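Local coordinates for protein SAM-dependent methyltransferase (Pyrococcus horikoshii, PDB 1WZN) that binds S-adenosyl-L-homocysteine and probably transfers the methyl group of S-adenosylmethionine to a substrate that has not been identified, at residues A[14-18]-A[159-163]; A[23-28]-A[58-62]; A[103-109]-A[131-136]; A[186-190]-A[199-203]. The contacts are given in a common frame with arbitrary orientation. Numbering follows the deposited sequence.

Interaction 1 (A[14-18]-A[159-163])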
loop_
_atom_site.group_PDB
_atom_site.type_symbol
_atom_site.label_atom_id
_atom_site.label_comp_id
_atom_site.label_asym_id
_atom_site.label_seq_id
_atom_site.Cartn_x
_atom_site.Cartn_y
_atom_site.Cartn_z
ATOM N N THR A 14 11.733 -29.134 3.256
ATOM C CA THR A 14 10.317 -28.896 3.553
ATOM C C THR A 14 10.007 -27.442 3.224
ATOM O O THR A 14 9.048 -27.133 2.510
ATOM C CB THR A 14 10.022 -29.162 5.034
ATOM O OG1 THR A 14 10.155 -30.567 5.288
ATOM C CG2 THR A 14 8.609 -28.690 5.410
ATOM N N ILE A 15 10.847 -26.552 3.737
ATOM C CA ILE A 15 10.698 -25.123 3.503
ATOM C C ILE A 15 10.735 -24.843 1.999
ATOM O O ILE A 15 9.978 -24.012 1.493
ATOM C CB ILE A 15 11.833 -24.347 4.216
ATOM C CG1 ILE A 15 11.664 -24.470 5.734
ATOM C CG2 ILE A 15 11.846 -22.886 3.771
ATOM C CD1 ILE A 15 12.864 -24.007 6.536
ATOM N N TYR A 16 11.597 -25.555 1.275
ATOM C CA TYR A 16 11.706 -25.270 -0.153
ATOM C C TYR A 16 11.095 -26.376 -1.022
ATOM O O TYR A 16 11.678 -26.836 -1.993
ATOM C CB TYR A 16 13.186 -25.095 -0.496
ATOM C CG TYR A 16 13.678 -23.797 0.034
ATOM C CD1 TYR A 16 13.256 -22.602 -0.545
ATOM C CD2 TYR A 16 14.549 -23.766 1.126
ATOM C CE1 TYR A 16 13.690 -21.388 -0.031
ATOM C CE2 TYR A 16 14.988 -22.550 1.633
ATOM C CZ TYR A 16 14.563 -21.365 1.060
ATOM O OH TYR A 16 14.975 -20.147 1.576
ATOM N N ARG A 17 9.889 -26.824 -0.616
ATOM C CA ARG A 17 9.186 -27.848 -1.386
ATOM C C ARG A 17 8.982 -27.413 -2.841
ATOM O O ARG A 17 9.049 -28.201 -3.775
ATOM C CB ARG A 17 7.833 -28.086 -0.715
ATOM C CG ARG A 17 6.909 -28.981 -1.541
ATOM C CD ARG A 17 5.543 -29.170 -0.869
ATOM N NE ARG A 17 4.978 -27.878 -0.468
ATOM C CZ ARG A 17 4.560 -27.057 -1.450
ATOM N NH1 ARG A 17 4.658 -27.431 -2.714
ATOM N NH2 ARG A 17 4.045 -25.864 -1.139
ATOM N N ARG A 18 8.686 -26.109 -3.008
ATOM C CA ARG A 18 8.426 -25.592 -4.347
ATOM C C ARG A 18 9.671 -25.652 -5.232
ATOM O O ARG A 18 9.628 -26.028 -6.397
ATOM C CB ARG A 18 7.949 -24.146 -4.212
ATOM C CG ARG A 18 6.624 -24.044 -3.455
ATOM C CD ARG A 18 6.069 -22.616 -3.453
ATOM N NE ARG A 18 4.849 -22.542 -2.647
ATOM C CZ ARG A 18 4.996 -22.487 -1.310
ATOM N NH1 ARG A 18 6.204 -22.478 -0.775
ATOM N NH2 ARG A 18 3.913 -22.461 -0.527
ATOM N N TRP A 159 3.809 -17.763 5.623
ATOM C CA TRP A 159 3.405 -18.954 4.889
ATOM C C TRP A 159 3.671 -20.199 5.727
ATOM O O TRP A 159 4.248 -20.111 6.812
ATOM C CB TRP A 159 4.131 -19.042 3.545
ATOM C CG TRP A 159 5.616 -18.921 3.613
ATOM C CD1 TRP A 159 6.342 -17.833 4.022
ATOM C CD2 TRP A 159 6.565 -19.906 3.202
ATOM N NE1 TRP A 159 7.688 -18.083 3.884
ATOM C CE2 TRP A 159 7.852 -19.349 3.383
ATOM C CE3 TRP A 159 6.455 -21.208 2.696
ATOM C CZ2 TRP A 159 9.022 -20.051 3.072
ATOM C CZ3 TRP A 159 7.618 -21.907 2.387
ATOM C CH2 TRP A 159 8.884 -21.324 2.577
ATOM N N ASN A 160 3.251 -21.361 5.233
ATOM C CA ASN A 160 3.428 -22.581 6.008
ATOM C C ASN A 160 3.722 -23.819 5.179
ATOM O O ASN A 160 3.374 -23.892 4.004
ATOM C CB ASN A 160 2.175 -22.841 6.849
ATOM C CG ASN A 160 0.940 -23.100 5.994
ATOM O OD1 ASN A 160 0.483 -22.227 5.257
ATOM N ND2 ASN A 160 0.398 -24.305 6.090
ATOM N N GLU A 161 4.374 -24.784 5.816
ATOM C CA GLU A 161 4.714 -26.058 5.199
ATOM C C GLU A 161 4.562 -27.118 6.285
ATOM O O GLU A 161 4.190 -26.804 7.417
ATOM C CB GLU A 161 6.155 -26.055 4.670
ATOM C CG GLU A 161 6.404 -25.160 3.462
ATOM C CD GLU A 161 5.604 -25.559 2.229
ATOM O OE1 GLU A 161 5.249 -26.747 2.083
ATOM O OE2 GLU A 161 5.346 -24.675 1.385
ATOM N N GLN A 162 4.852 -28.370 5.951
ATOM C CA GLN A 162 4.711 -29.444 6.923
ATOM C C GLN A 162 5.669 -30.598 6.682
ATOM O O GLN A 162 5.833 -31.059 5.553
ATOM C CB GLN A 162 3.269 -29.981 6.911
ATOM C CG GLN A 162 2.985 -30.987 8.027
ATOM C CD GLN A 162 1.523 -31.422 8.091
ATOM O OE1 GLN A 162 0.635 -30.729 7.601
ATOM N NE2 GLN A 162 1.274 -32.566 8.719
ATOM N N LYS A 163 6.302 -31.060 7.751
ATOM C CA LYS A 163 7.221 -32.185 7.669
ATOM C C LYS A 163 6.719 -33.234 8.654
ATOM O O LYS A 163 6.860 -33.077 9.864
ATOM C CB LYS A 163 8.643 -31.755 8.035
ATOM C CG LYS A 163 9.661 -32.883 7.950
ATOM C CD LYS A 163 11.050 -32.419 8.348
ATOM C CE LYS A 163 12.009 -33.597 8.471
ATOM N NZ LYS A 163 12.060 -34.379 7.207
HETATM O O HOH W 1 8.336 -32.244 4.092
#
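A single carboxylate, that of the buried Glu-161, serves two consecutive arginines across this contact. Arg-17 approaches it in the plane of its guanidinium in a hydrogen-bonded salt bridge, NE donating to OE1 of Glu-161 at 2.8 Å and NH2 to OE2 at 3.1 Å, while Arg-18 forms a second salt bridge, NH1 to the same Glu-161 OE2 at 3.2 Å. The two arginines follow a break at Tyr-16, between two short helices, and both CA-to-CB bonds point toward strand 157-163, outermost in its sheet within this chain. Next to the charges, Ile-15 CG2 packs on Trp-159 CH2 at 3.6 Å, and the edge of the indole meets Ile-15 O; the indole nitrogen bonds to Asp-172 of the adjoining strand. At the far end a water joins Thr-14 OG1 (2.7 Å) to Gln-162 O (3.1 Å). The N-terminal helices are thus paired by charge with the antiparallel sheet, Arg-17 having Glu-21 as a second acidic partner.

Interaction 2 (A[23-28]-A[58-62]); sequences VKAEID and ELAER
Ile-27 (m, m) lays its side chain along two residues of the facing helix, CG1 on Glu-58 CG at 3.4 Å and CG2 on Leu-59 CD2 at 3.8 Å, and covers one face of the Arg-62 guanidinium, with CG2 3.5 Å from NE. This is helix-helix packing bordered by a salt-bridge network, in a Rossmann-like methyltransferase fold: helix 23-36 meets the C-terminal end of helix 54-61, after strand 44-48. Segment 23-28 is helical throughout, as are Glu-58 to Ala-60, with Arg-62 in a turn. The CA atoms of Lys-24 and Glu-58 are 7.0 Å apart, those of Ile-27 and Leu-59 6.9 Å. Glu-58 (chi1 t, chi2 p) bends back so that OE2 accepts from Arg-62 NE at 2.7 Å, while OE1 receives Lys-24 NZ at 3.0 Å. A water bridges Lys-24 NZ and Glu-61 OE1, an atom also paired with Arg-86. Arg-62, extended (m, t, t), also pairs with Glu-31. Arg-62 NH1 and NH2 both donate to Asp-28 OD1, each at 2.9 Å.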
loop_
_atom_site.group_PDB
_atom_site.type_symbol
_atom_site.label_atom_id
_atom_site.label_comp_id
_atom_site.label_asym_id
_atom_site.label_seq_id
_atom_site.Cartn_x
_atom_site.Cartn_y
_atom_site.Cartn_z
ATOM N N VAL A 23 12.736 -28.558 -9.990
ATOM C CA VAL A 23 14.155 -28.751 -10.258
ATOM C C VAL A 23 14.380 -29.368 -11.637
ATOM O O VAL A 23 15.392 -29.102 -12.288
ATOM C CB VAL A 23 14.818 -29.654 -9.177
ATOM C CG1 VAL A 23 14.246 -31.065 -9.237
ATOM C CG2 VAL A 23 16.321 -29.673 -9.373
ATOM N N LYS A 24 13.435 -30.183 -12.090
ATOM C CA LYS A 24 13.579 -30.827 -13.393
ATOM C C LYS A 24 13.567 -29.821 -14.535
ATOM O O LYS A 24 14.324 -29.955 -15.491
ATOM C CB LYS A 24 12.494 -31.892 -13.585
ATOM C CG LYS A 24 12.617 -33.035 -12.578
ATOM C CD LYS A 24 11.688 -34.197 -12.891
ATOM C CE LYS A 24 11.812 -35.293 -11.833
ATOM N NZ LYS A 24 13.198 -35.837 -11.716
ATOM N N ALA A 25 12.720 -28.802 -14.433
ATOM C CA ALA A 25 12.664 -27.776 -15.467
ATOM C C ALA A 25 13.962 -26.975 -15.448
ATOM O O ALA A 25 14.469 -26.571 -16.493
ATOM C CB ALA A 25 11.467 -26.842 -15.227
ATOM N N GLU A 26 14.502 -26.744 -14.253
ATOM C CA GLU A 26 15.738 -25.985 -14.137
ATOM C C GLU A 26 16.927 -26.738 -14.713
ATOM O O GLU A 26 17.759 -26.151 -15.392
ATOM C CB GLU A 26 16.012 -25.610 -12.676
ATOM C CG GLU A 26 15.219 -24.395 -12.215
ATOM C CD GLU A 26 15.679 -23.856 -10.880
ATOM O OE1 GLU A 26 15.129 -22.822 -10.447
ATOM O OE2 GLU A 26 16.583 -24.458 -10.260
ATOM N N ILE A 27 17.012 -28.040 -14.466
ATOM C CA ILE A 27 18.141 -28.784 -15.008
ATOM C C ILE A 27 17.996 -28.971 -16.519
ATOM O O ILE A 27 18.989 -29.134 -17.226
ATOM C CB ILE A 27 18.326 -30.121 -14.260
ATOM C CG1 ILE A 27 18.673 -29.819 -12.797
ATOM C CG2 ILE A 27 19.446 -30.942 -14.893
ATOM C CD1 ILE A 27 19.820 -28.813 -12.617
ATOM N N ASP A 28 16.764 -28.926 -17.021
ATOM C CA ASP A 28 16.548 -29.020 -18.469
ATOM C C ASP A 28 17.246 -27.804 -19.078
ATOM O O ASP A 28 17.919 -27.905 -20.100
ATOM C CB ASP A 28 15.059 -28.931 -18.834
ATOM C CG ASP A 28 14.310 -30.228 -18.613
ATOM O OD1 ASP A 28 14.957 -31.262 -18.351
ATOM O OD2 ASP A 28 13.062 -30.206 -18.720
ATOM N N GLU A 58 19.565 -34.220 -9.107
ATOM C CA GLU A 58 18.884 -34.213 -10.399
ATOM C C GLU A 58 19.922 -34.366 -11.519
ATOM O O GLU A 58 19.716 -35.119 -12.479
ATOM C CB GLU A 58 18.083 -32.913 -10.562
ATOM C CG GLU A 58 17.311 -32.784 -11.874
ATOM C CD GLU A 58 16.367 -33.949 -12.149
ATOM O OE1 GLU A 58 15.794 -34.508 -11.190
ATOM O OE2 GLU A 58 16.185 -34.290 -13.339
ATOM N N LEU A 59 21.043 -33.657 -11.394
ATOM C CA LEU A 59 22.118 -33.752 -12.381
ATOM C C LEU A 59 22.703 -35.170 -12.366
ATOM O O LEU A 59 22.971 -35.753 -13.417
ATOM C CB LEU A 59 23.223 -32.728 -12.068
ATOM C CG LEU A 59 22.946 -31.288 -12.532
ATOM C CD1 LEU A 59 23.839 -30.287 -11.805
ATOM C CD2 LEU A 59 23.181 -31.221 -14.038
ATOM N N ALA A 60 22.901 -35.723 -11.174
ATOM C CA ALA A 60 23.453 -37.076 -11.056
ATOM C C ALA A 60 22.527 -38.093 -11.712
ATOM O O ALA A 60 22.973 -39.000 -12.417
ATOM C CB ALA A 60 23.655 -37.439 -9.588
ATOM N N GLU A 61 21.235 -37.941 -11.463
ATOM C CA GLU A 61 20.244 -38.848 -12.020
ATOM C C GLU A 61 20.337 -38.914 -13.542
ATOM O O GLU A 61 19.957 -39.891 -14.176
ATOM C CB GLU A 61 18.854 -38.352 -11.604
ATOM C CG GLU A 61 17.747 -39.360 -11.933
ATOM C CD GLU A 61 16.417 -38.858 -11.403
ATOM O OE1 GLU A 61 16.290 -38.698 -10.195
ATOM O OE2 GLU A 61 15.506 -38.673 -12.205
ATOM N N ARG A 62 20.829 -37.804 -14.135
ATOM C CA ARG A 62 20.863 -37.717 -15.593
ATOM C C ARG A 62 22.198 -38.202 -16.186
ATOM O O ARG A 62 22.430 -38.151 -17.388
ATOM C CB ARG A 62 20.600 -36.262 -15.994
ATOM C CG ARG A 62 19.169 -35.813 -15.679
ATOM C CD ARG A 62 18.894 -34.389 -16.182
ATOM N NE ARG A 62 17.668 -33.850 -15.582
ATOM C CZ ARG A 62 16.960 -32.957 -16.303
ATOM N NH1 ARG A 62 17.373 -32.595 -17.506
ATOM N NH2 ARG A 62 15.834 -32.444 -15.799
HETATM O O HOH W 2 13.478 -37.813 -9.932
#

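Interaction 3 (A[103-109]-A[131-136]); sequences KNEFDAV and VAEALK
This is a parallel backbone pairing at the end of a beta-alpha-beta crossover, where the chain leaving helix 121-134 runs beside the entry to strand 106-111. Phe-106 pairs with Leu-135, CA atoms 5.0 Å apart. Ala-134 O accepts from both Glu-105 N (2.9 Å) and Phe-106 N (3.1 Å), and Lys-136 N donates to Phe-106 O at 2.9 Å. Asn-104, with left-handed backbone angles (41/57), donates through N to Glu-133 O at 2.7 Å and through ND2 to Leu-135 O at 3.1 Å. Leu-135 is the first residue outside helical angles; its CD2 (m, t) lies 3.6 Å from Val-109 CG2, and Val-109 CB (chi1 t) rests 3.9 Å from Val-131 CG1. Lys-136 (m, t, t, t) forms a salt bridge, NZ to Asp-107 OD1 at 3.5 Å. That carboxylate also bonds to the backbone of Arg-43 and Arg-44 and to Arg-40. Beyond Asp-107, strand 106-111 runs between strands 44-48 and 139-146, with Val-131 of helix 121-134 packing on Leu-48 and Phe-141.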
loop_
_atom_site.group_PDB
_atom_site.type_symbol
_atom_site.label_atom_id
_atom_site.label_comp_id
_atom_site.label_asym_id
_atom_site.label_seq_id
_atom_site.Cartn_x
_atom_site.Cartn_y
_atom_site.Cartn_z
ATOM N N LYS A 103 42.113 -27.808 -10.102
ATOM C CA LYS A 103 42.836 -27.240 -11.228
ATOM C C LYS A 103 42.431 -27.834 -12.565
ATOM O O LYS A 103 42.790 -28.975 -12.884
ATOM C CB LYS A 103 44.344 -27.425 -11.026
ATOM C CG LYS A 103 44.855 -26.893 -9.698
ATOM C CD LYS A 103 44.717 -25.378 -9.615
ATOM C CE LYS A 103 44.966 -24.887 -8.194
ATOM N NZ LYS A 103 46.203 -25.488 -7.615
ATOM N N ASN A 104 41.681 -27.051 -13.335
ATOM C CA ASN A 104 41.233 -27.446 -14.663
ATOM C C ASN A 104 40.795 -28.906 -14.713
ATOM O O ASN A 104 41.303 -29.697 -15.512
ATOM C CB ASN A 104 42.372 -27.182 -15.652
ATOM C CG ASN A 104 43.090 -25.866 -15.359
ATOM O OD1 ASN A 104 44.154 -25.842 -14.728
ATOM N ND2 ASN A 104 42.487 -24.758 -15.790
ATOM N N GLU A 105 39.832 -29.264 -13.867
ATOM C CA GLU A 105 39.382 -30.646 -13.836
ATOM C C GLU A 105 37.876 -30.870 -13.914
ATOM O O GLU A 105 37.413 -32.002 -13.809
ATOM C CB GLU A 105 39.959 -31.339 -12.601
ATOM C CG GLU A 105 39.487 -30.783 -11.274
ATOM C CD GLU A 105 40.234 -31.412 -10.111
ATOM O OE1 GLU A 105 41.339 -30.928 -9.767
ATOM O OE2 GLU A 105 39.724 -32.405 -9.554
ATOM N N PHE A 106 37.112 -29.797 -14.103
ATOM C CA PHE A 106 35.660 -29.917 -14.221
ATOM C C PHE A 106 35.189 -29.341 -15.546
ATOM O O PHE A 106 35.711 -28.321 -16.010
ATOM C CB PHE A 106 34.968 -29.193 -13.061
ATOM C CG PHE A 106 35.078 -29.914 -11.755
ATOM C CD1 PHE A 106 34.301 -31.044 -11.502
ATOM C CD2 PHE A 106 35.984 -29.495 -10.789
ATOM C CE1 PHE A 106 34.430 -31.746 -10.307
ATOM C CE2 PHE A 106 36.121 -30.192 -9.587
ATOM C CZ PHE A 106 35.340 -31.321 -9.347
ATOM N N ASP A 107 34.218 -30.006 -16.168
ATOM C CA ASP A 107 33.672 -29.537 -17.436
ATOM C C ASP A 107 32.726 -28.377 -17.175
ATOM O O ASP A 107 32.509 -27.528 -18.040
ATOM C CB ASP A 107 32.900 -30.649 -18.144
ATOM C CG ASP A 107 33.761 -31.857 -18.437
ATOM O OD1 ASP A 107 34.870 -31.669 -18.973
ATOM O OD2 ASP A 107 33.318 -32.980 -18.138
ATOM N N ALA A 108 32.146 -28.362 -15.981
ATOM C CA ALA A 108 31.234 -27.292 -15.597
ATOM C C ALA A 108 31.239 -27.120 -14.089
ATOM O O ALA A 108 31.504 -28.063 -13.339
ATOM C CB ALA A 108 29.819 -27.598 -16.080
ATOM N N VAL A 109 30.953 -25.900 -13.655
ATOM C CA VAL A 109 30.884 -25.585 -12.237
ATOM C C VAL A 109 29.561 -24.855 -12.078
ATOM O O VAL A 109 29.244 -23.970 -12.874
ATOM C CB VAL A 109 32.024 -24.644 -11.803
ATOM C CG1 VAL A 109 31.854 -24.264 -10.332
ATOM C CG2 VAL A 109 33.382 -25.327 -12.016
ATOM N N VAL A 131 36.833 -20.443 -9.605
ATOM C CA VAL A 131 35.989 -21.217 -10.510
ATOM C C VAL A 131 36.679 -21.342 -11.869
ATOM O O VAL A 131 36.726 -22.425 -12.457
ATOM C CB VAL A 131 34.594 -20.552 -10.694
ATOM C CG1 VAL A 131 33.858 -21.190 -11.861
ATOM C CG2 VAL A 131 33.773 -20.713 -9.410
ATOM N N ALA A 132 37.221 -20.232 -12.363
ATOM C CA ALA A 132 37.924 -20.251 -13.640
ATOM C C ALA A 132 39.084 -21.251 -13.574
ATOM O O ALA A 132 39.318 -21.999 -14.523
ATOM C CB ALA A 132 38.448 -18.863 -13.976
ATOM N N GLU A 133 39.797 -21.271 -12.452
ATOM C CA GLU A 133 40.926 -22.185 -12.290
ATOM C C GLU A 133 40.485 -23.649 -12.221
ATOM O O GLU A 133 41.257 -24.549 -12.549
ATOM C CB GLU A 133 41.731 -21.830 -11.035
ATOM C CG GLU A 133 42.301 -20.420 -11.046
ATOM C CD GLU A 133 43.273 -20.161 -9.909
ATOM O OE1 GLU A 133 42.944 -20.482 -8.746
ATOM O OE2 GLU A 133 44.371 -19.627 -10.182
ATOM N N ALA A 134 39.246 -23.888 -11.803
ATOM C CA ALA A 134 38.731 -25.257 -11.702
ATOM C C ALA A 134 38.226 -25.826 -13.029
ATOM O O ALA A 134 38.093 -27.043 -13.180
ATOM C CB ALA A 134 37.613 -25.313 -10.660
ATOM N N LEU A 135 37.961 -24.954 -13.995
ATOM C CA LEU A 135 37.419 -25.373 -15.285
ATOM C C LEU A 135 38.378 -25.853 -16.366
ATOM O O LEU A 135 39.487 -25.336 -16.513
ATOM C CB LEU A 135 36.590 -24.236 -15.887
ATOM C CG LEU A 135 35.237 -23.912 -15.255
ATOM C CD1 LEU A 135 34.718 -22.591 -15.834
ATOM C CD2 LEU A 135 34.255 -25.037 -15.530
ATOM N N LYS A 136 37.922 -26.843 -17.130
ATOM C CA LYS A 136 38.685 -27.361 -18.263
ATOM C C LYS A 136 38.418 -26.356 -19.379
ATOM O O LYS A 136 37.413 -25.643 -19.346
ATOM C CB LYS A 136 38.161 -28.731 -18.697
ATOM C CG LYS A 136 38.398 -29.854 -17.706
ATOM C CD LYS A 136 37.990 -31.179 -18.327
ATOM C CE LYS A 136 38.118 -32.327 -17.351
ATOM N NZ LYS A 136 37.657 -33.574 -18.007
HETATM O O HOH W 3 35.670 -34.581 -17.079
#

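Interaction 4 (A[186-190]-A[199-203]); sequences KRLVQ and KAFLV
Segments 186-190 and 199-203, of the hairpin of strands 182-192 and 198-208, run antiparallel; their axes approach to 4.6 Å at 167°. Arg-187 with Val-203 and Val-189 with Phe-201 are hydrogen-bonded pairs; Leu-188 with Leu-202 and Gln-190 with Ala-200 are non-hydrogen-bonded. Four bonds join the strands in this register: Arg-187 N to Val-203 O (3.0 Å), Val-203 N to Arg-187 O (2.7 Å), Val-189 N to Phe-201 O (2.9 Å) and Phe-201 N to Val-189 O (3.0 Å). Side chains alternate between faces. Leu-188 and Leu-202 share one rotamer (t, p); Leu-188 CD1 reaches Ala-200 CB at 4.2 Å, on the face that also bears Gln-190 (chi1 m). The other face carries Val-189 and Val-203, both chi1 t, Phe-201 (chi1 m) with its ring leading away from strand 182-192, and Arg-187 (t, t, m), whose CB lies 3.9 Å from Val-203 CB before its guanidinium leads away, to a salt bridge with Asp-172 and a hydrogen bond with Tyr-16 OH. Leu-8 packs on this face, while Leu-188 and Ala-200 meet Leu-192 and Val-198 of a third subunit. The main chain holds the two strands together; Arg-187 and Lys-199 pair outside the hairpin, with Asp-172 and with Glu-197 of the third subunit.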
loop_
_atom_site.group_PDB
_atom_site.type_symbol
_atom_site.label_atom_id
_atom_site.label_comp_id
_atom_site.label_asym_id
_atom_site.label_seq_id
_atom_site.Cartn_x
_atom_site.Cartn_y
_atom_site.Cartn_z
ATOM N N LYS A 186 15.682 -11.905 7.045
ATOM C CA LYS A 186 15.238 -12.468 8.306
ATOM C C LYS A 186 14.050 -13.388 8.107
ATOM O O LYS A 186 13.133 -13.089 7.349
ATOM C CB LYS A 186 14.905 -11.326 9.272
ATOM C CG LYS A 186 16.105 -10.396 9.499
ATOM C CD LYS A 186 15.712 -9.096 10.168
ATOM C CE LYS A 186 16.904 -8.158 10.303
ATOM N NZ LYS A 186 17.960 -8.685 11.215
ATOM N N ARG A 187 14.087 -14.523 8.791
ATOM C CA ARG A 187 13.024 -15.503 8.690
ATOM C C ARG A 187 12.821 -16.210 10.021
ATOM O O ARG A 187 13.736 -16.836 10.553
ATOM C CB ARG A 187 13.366 -16.516 7.591
ATOM C CG ARG A 187 12.566 -17.811 7.635
ATOM C CD ARG A 187 12.912 -18.690 6.440
ATOM N NE ARG A 187 12.404 -18.121 5.193
ATOM C CZ ARG A 187 12.757 -18.538 3.982
ATOM N NH1 ARG A 187 13.632 -19.525 3.844
ATOM N NH2 ARG A 187 12.221 -17.982 2.905
ATOM N N LEU A 188 11.621 -16.079 10.572
ATOM C CA LEU A 188 11.293 -16.741 11.821
ATOM C C LEU A 188 10.598 -18.042 11.451
ATOM O O LEU A 188 9.579 -18.026 10.760
ATOM C CB LEU A 188 10.343 -15.882 12.656
ATOM C CG LEU A 188 9.811 -16.560 13.924
ATOM C CD1 LEU A 188 10.960 -16.786 14.917
ATOM C CD2 LEU A 188 8.731 -15.691 14.545
ATOM N N VAL A 189 11.155 -19.167 11.883
ATOM C CA VAL A 189 10.537 -20.455 11.592
ATOM C C VAL A 189 10.005 -21.039 12.895
ATOM O O VAL A 189 10.759 -21.287 13.836
ATOM C CB VAL A 189 11.543 -21.441 10.956
ATOM C CG1 VAL A 189 10.869 -22.795 10.704
ATOM C CG2 VAL A 189 12.069 -20.863 9.644
ATOM N N GLN A 190 8.693 -21.217 12.963
ATOM C CA GLN A 190 8.080 -21.786 14.153
ATOM C C GLN A 190 7.667 -23.210 13.792
ATOM O O GLN A 190 6.988 -23.429 12.790
ATOM C CB GLN A 190 6.867 -20.949 14.575
ATOM C CG GLN A 190 7.247 -19.556 15.067
ATOM C CD GLN A 190 6.047 -18.666 15.293
ATOM O OE1 GLN A 190 5.487 -18.104 14.349
ATOM N NE2 GLN A 190 5.636 -18.542 16.548
ATOM N N LYS A 199 8.718 -24.757 18.811
ATOM C CA LYS A 199 10.145 -24.464 18.823
ATOM C C LYS A 199 10.295 -23.400 17.746
ATOM O O LYS A 199 9.629 -23.468 16.709
ATOM C CB LYS A 199 10.979 -25.698 18.475
ATOM C CG LYS A 199 11.216 -26.611 19.666
ATOM C CD LYS A 199 12.204 -27.716 19.351
ATOM C CE LYS A 199 12.521 -28.516 20.609
ATOM N NZ LYS A 199 13.078 -27.632 21.676
ATOM N N ALA A 200 11.138 -22.406 17.993
ATOM C CA ALA A 200 11.321 -21.334 17.025
ATOM C C ALA A 200 12.789 -21.016 16.805
ATOM O O ALA A 200 13.583 -21.004 17.746
ATOM C CB ALA A 200 10.587 -20.085 17.481
ATOM N N PHE A 201 13.127 -20.747 15.549
ATOM C CA PHE A 201 14.490 -20.427 15.149
ATOM C C PHE A 201 14.458 -19.208 14.244
ATOM O O PHE A 201 13.567 -19.071 13.404
ATOM C CB PHE A 201 15.103 -21.608 14.399
ATOM C CG PHE A 201 15.273 -22.833 15.241
ATOM C CD1 PHE A 201 16.314 -22.924 16.159
ATOM C CD2 PHE A 201 14.381 -23.894 15.131
ATOM C CE1 PHE A 201 16.465 -24.055 16.955
ATOM C CE2 PHE A 201 14.526 -25.029 15.925
ATOM C CZ PHE A 201 15.568 -25.108 16.837
ATOM N N LEU A 202 15.435 -18.327 14.410
ATOM C CA LEU A 202 15.492 -17.117 13.605
ATOM C C LEU A 202 16.660 -17.115 12.630
ATOM O O LEU A 202 17.818 -17.182 13.039
ATOM C CB LEU A 202 15.605 -15.882 14.512
ATOM C CG LEU A 202 15.834 -14.543 13.797
ATOM C CD1 LEU A 202 14.584 -14.142 13.034
ATOM C CD2 LEU A 202 16.200 -13.468 14.817
ATOM N N VAL A 203 16.351 -17.052 11.344
ATOM C CA VAL A 203 17.388 -16.981 10.323
ATOM C C VAL A 203 17.657 -15.490 10.198
ATOM O O VAL A 203 16.723 -14.692 10.179
ATOM C CB VAL A 203 16.898 -17.507 8.953
ATOM C CG1 VAL A 203 17.988 -17.300 7.905
ATOM C CG2 VAL A 203 16.531 -18.978 9.049
#

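In the fold
The four contacts divide between two parts of one fold. Interactions 1 and 4, with centres about 13 Å apart, belong to the four-stranded antiparallel sheet, the former at its edge strand 157-163 and the latter at the hairpin forming its other side; Tyr-16 and Arg-187 join them directly. Interactions 2 and 3, with centres about 20 Å apart, lie in the Rossmann-like part; the centres of interactions 3 and 4 are about 37 Å apart. Along the chain, interaction 1 spans both 2 and 3, and interaction 4 follows. Interaction 1 thus joins the N-terminal helices, which lead into helix 23-36 of interaction 2, to the antiparallel sheet, with S-adenosyl-L-homocysteine about 7 Å from the Val-23 side chain and about 9 Å from that of Arg-187.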